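Local structure of endo-1,4-beta-xylanase (3KST) at residues A[145-150]-A[169-174]. The protein probably hydrolyses O-glycosyl bonds in xylan-type polysaccharides as a calcium-containing member of glycosyl hydrolase family 43. Numbering follows the deposited sequence.
Sequences FVRFTD and ETLNQC
Leu-171, at the start of strand 172-175, meets Phe-145 and Arg-147 of strand 141-148 in a blade of the five-bladed beta-propeller of family 43. These strands are second neighbours, so their backbones do not pair, and no direct hydrogen bond joins the segments. Each methyl of Leu-171 has its own partner. CD2 of Leu-171 lies 3.8 Å from CZ of Phe-145, and the two side chains cross at about a right angle. CD1 of Leu-171 comes obliquely to NH1 of Arg-147 at 4.1 Å, a loose van der Waals contact of a methyl with the charged group. CG2 of Thr-149 sits 3.9 Å above the plane of the Arg-147 guanidinium, offset toward its rim. The polar end of Arg-147 pairs with Glu-126 by a salt bridge through NE and makes a cation-pi contact with Trp-155. Further along, one water bridges the segments: it donates to OE1 of Gln-173 at 2.7 Å and lies 2.8 Å from OG1 of Thr-149. Phe-145 is buried, its side chain about 6 Å from that of Asp-130, the predicted modulator of the catalytic acid. Strand 152-158 runs between strands 141-148 and 172-175; strand 129-135 flanks 141-148 on the other side.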
ATOM      1  N   PHE A 145      -3.788   9.456  -2.287  1.00  8.46           N
ATOM      2  CA  PHE A 145      -2.373   9.730  -2.502  1.00  8.62           C
ATOM      3  C   PHE A 145      -1.964  10.849  -1.567  1.00  8.88           C
ATOM      4  O   PHE A 145      -2.836  11.525  -1.012  1.00  9.07           O
ATOM      5  CB  PHE A 145      -2.107  10.106  -3.976  1.00  8.71           C
ATOM      6  CG  PHE A 145      -2.944  11.242  -4.478  1.00 10.19           C
ATOM      7  CD1 PHE A 145      -4.219  10.990  -5.022  1.00 12.72           C
ATOM      8  CD2 PHE A 145      -2.474  12.555  -4.458  1.00 10.40           C
ATOM      9  CE1 PHE A 145      -5.008  12.019  -5.491  1.00 12.39           C
ATOM     10  CE2 PHE A 145      -3.277  13.595  -4.945  1.00 12.91           C
ATOM     11  CZ  PHE A 145      -4.543  13.309  -5.466  1.00 11.05           C
ATOM     12  N   VAL A 146      -0.659  11.016  -1.400  1.00  9.09           N
ATOM     13  CA  VAL A 146      -0.064  12.024  -0.517  1.00  9.03           C
ATOM     14  C   VAL A 146       0.355  13.241  -1.291  1.00  9.08           C
ATOM     15  O   VAL A 146       1.021  13.095  -2.324  1.00  9.72           O
ATOM     16  CB  VAL A 146       1.236  11.484   0.153  1.00  9.51           C
ATOM     17  CG1 VAL A 146       2.079  12.623   0.821  1.00  7.85           C
ATOM     18  CG2 VAL A 146       0.894  10.361   1.162  1.00  9.93           C
ATOM     19  N   ARG A 147      -0.058  14.428  -0.836  1.00  9.42           N
ATOM     20  CA  ARG A 147       0.493  15.685  -1.347  1.00  8.81           C
ATOM     21  C   ARG A 147       1.277  16.275  -0.176  1.00  9.01           C
ATOM     22  O   ARG A 147       0.918  16.084   1.006  1.00  8.25           O
ATOM     23  CB  ARG A 147      -0.571  16.672  -1.781  1.00  8.52           C
ATOM     24  CG  ARG A 147      -1.472  16.169  -2.891  1.00  9.76           C
ATOM     25  CD  ARG A 147      -2.619  17.136  -3.134  1.00 11.47           C
ATOM     26  NE  ARG A 147      -2.194  18.446  -3.612  1.00 13.99           N
ATOM     27  CZ  ARG A 147      -2.956  19.551  -3.636  1.00 11.51           C
ATOM     28  NH1 ARG A 147      -4.208  19.536  -3.183  1.00  9.82           N
ATOM     29  NH2 ARG A 147      -2.451  20.686  -4.100  1.00 15.11           N
ATOM     30  N   PHE A 148       2.296  17.046  -0.514  1.00 10.12           N
ATOM     31  CA  PHE A 148       3.173  17.681   0.473  1.00 11.25           C
ATOM     32  C   PHE A 148       2.640  19.087   0.753  1.00 11.89           C
ATOM     33  O   PHE A 148       3.268  20.100   0.428  1.00 14.72           O
ATOM     34  CB  PHE A 148       4.614  17.673  -0.043  1.00 11.78           C
ATOM     35  CG  PHE A 148       5.045  16.330  -0.522  1.00 11.39           C
ATOM     36  CD1 PHE A 148       5.364  15.328   0.391  1.00 11.24           C
ATOM     37  CD2 PHE A 148       5.085  16.039  -1.876  1.00 14.52           C
ATOM     38  CE1 PHE A 148       5.750  14.068  -0.059  1.00 12.53           C
ATOM     39  CE2 PHE A 148       5.456  14.793  -2.323  1.00 14.52           C
ATOM     40  CZ  PHE A 148       5.796  13.801  -1.420  1.00 14.98           C
ATOM     41  N   THR A 149       1.456  19.135   1.361  1.00 12.76           N
ATOM     42  CA  THR A 149       0.737  20.377   1.623  1.00 12.50           C
ATOM     43  C   THR A 149       0.857  20.884   3.050  1.00 13.16           C
ATOM     44  O   THR A 149       0.728  22.087   3.275  1.00 13.89           O
ATOM     45  CB  THR A 149      -0.749  20.237   1.261  1.00 12.64           C
ATOM     46  OG1 THR A 149      -1.326  19.090   1.921  1.00 11.96           O
ATOM     47  CG2 THR A 149      -0.904  20.080  -0.263  1.00 12.03           C
ATOM     48  N   ASP A 150       1.077  19.980   4.004  1.00 12.70           N
ATOM     49  CA  ASP A 150       1.230  20.361   5.429  1.00 12.42           C
ATOM     50  C   ASP A 150       1.790  19.117   6.087  1.00 12.49           C
ATOM     51  O   ASP A 150       1.094  18.387   6.825  1.00 12.15           O
ATOM     52  CB  ASP A 150      -0.110  20.763   6.031  1.00 12.07           C
ATOM     53  CG  ASP A 150       0.021  21.346   7.431  1.00 13.98           C
ATOM     54  OD1 ASP A 150       1.146  21.451   7.975  1.00 13.20           O
ATOM     55  OD2 ASP A 150      -1.030  21.760   7.956  1.00 18.46           O
ATOM     56  N   GLU A 169     -10.875  19.081  -9.851  1.00  9.94           N
ATOM     57  CA  GLU A 169     -11.981  19.753  -9.167  1.00 10.21           C
ATOM     58  C   GLU A 169     -12.607  18.926  -8.017  1.00 10.28           C
ATOM     59  O   GLU A 169     -13.351  19.483  -7.214  1.00 11.57           O
ATOM     60  CB  GLU A 169     -13.080  20.184 -10.161  1.00  9.39           C
ATOM     61  CG  GLU A 169     -14.048  19.098 -10.721  1.00 10.37           C
ATOM     62  CD  GLU A 169     -13.469  18.137 -11.754  1.00 12.23           C
ATOM     63  OE1 GLU A 169     -12.325  18.325 -12.254  1.00 11.90           O
ATOM     64  OE2 GLU A 169     -14.216  17.185 -12.080  1.00 17.60           O
ATOM     65  N   THR A 170     -12.349  17.618  -7.955  1.00 10.95           N
ATOM     66  CA  THR A 170     -12.846  16.754  -6.875  1.00 11.30           C
ATOM     67  C   THR A 170     -11.821  16.579  -5.723  1.00 11.75           C
ATOM     68  O   THR A 170     -12.121  15.851  -4.769  1.00 12.22           O
ATOM     69  CB  THR A 170     -13.284  15.372  -7.389  1.00 11.80           C
ATOM     70  OG1 THR A 170     -12.136  14.629  -7.807  1.00  9.55           O
ATOM     71  CG2 THR A 170     -14.296  15.519  -8.550  1.00 14.09           C
ATOM     72  N   LEU A 171     -10.656  17.243  -5.798  1.00 11.10           N
ATOM     73  CA  LEU A 171      -9.653  17.185  -4.709  1.00 10.18           C
ATOM     74  C   LEU A 171     -10.276  17.470  -3.344  1.00 10.45           C
ATOM     75  O   LEU A 171     -11.036  18.438  -3.186  1.00 10.61           O
ATOM     76  CB  LEU A 171      -8.462  18.118  -4.916  1.00  9.74           C
ATOM     77  CG  LEU A 171      -7.403  17.606  -5.882  1.00  8.00           C
ATOM     78  CD1 LEU A 171      -6.547  18.715  -6.440  1.00 11.60           C
ATOM     79  CD2 LEU A 171      -6.528  16.509  -5.134  1.00  7.83           C
ATOM     80  N   ASN A 172      -9.983  16.579  -2.406  1.00 10.76           N
ATOM     81  CA  ASN A 172     -10.411  16.660  -1.006  1.00 11.17           C
ATOM     82  C   ASN A 172      -9.287  16.225  -0.083  1.00 12.17           C
ATOM     83  O   ASN A 172      -8.579  15.248  -0.372  1.00 12.13           O
ATOM     84  CB  ASN A 172     -11.622  15.757  -0.755  1.00 10.98           C
ATOM     85  CG  ASN A 172     -12.932  16.434  -1.066  1.00 12.56           C
ATOM     86  OD1 ASN A 172     -13.481  17.149  -0.226  1.00 13.19           O
ATOM     87  ND2 ASN A 172     -13.475  16.165  -2.252  1.00 10.81           N
ATOM     88  N   GLN A 173      -9.160  16.913   1.037  1.00 11.26           N
ATOM     89  CA  GLN A 173      -8.154  16.602   2.036  1.00 11.48           C
ATOM     90  C   GLN A 173      -8.697  15.583   3.047  1.00 11.53           C
ATOM     91  O   GLN A 173      -9.744  15.819   3.689  1.00 11.67           O
ATOM     92  CB  GLN A 173      -7.677  17.871   2.743  1.00 11.10           C
ATOM     93  CG  GLN A 173      -6.685  17.552   3.859  1.00 11.03           C
ATOM     94  CD  GLN A 173      -6.132  18.783   4.471  1.00 12.91           C
ATOM     95  OE1 GLN A 173      -5.474  19.563   3.802  1.00 12.30           O
ATOM     96  NE2 GLN A 173      -6.342  18.942   5.782  1.00 17.33           N
ATOM     97  N   CYS A 174      -7.944  14.490   3.246  1.00 12.19           N
ATOM     98  CA  CYS A 174      -8.381  13.388   4.116  1.00 11.98           C
ATOM     99  C   CYS A 174      -7.768  13.392   5.536  1.00 11.74           C
ATOM    100  O   CYS A 174      -8.490  13.542   6.515  1.00 11.85           O
ATOM    101  CB  CYS A 174      -8.122  12.006   3.474  1.00 12.02           C
ATOM    102  SG  CYS A 174      -8.738  11.817   1.755  1.00 16.10           S
TER
HETATM  103  O   HOH W   1      -2.931  20.325   3.863  1.00 13.03           O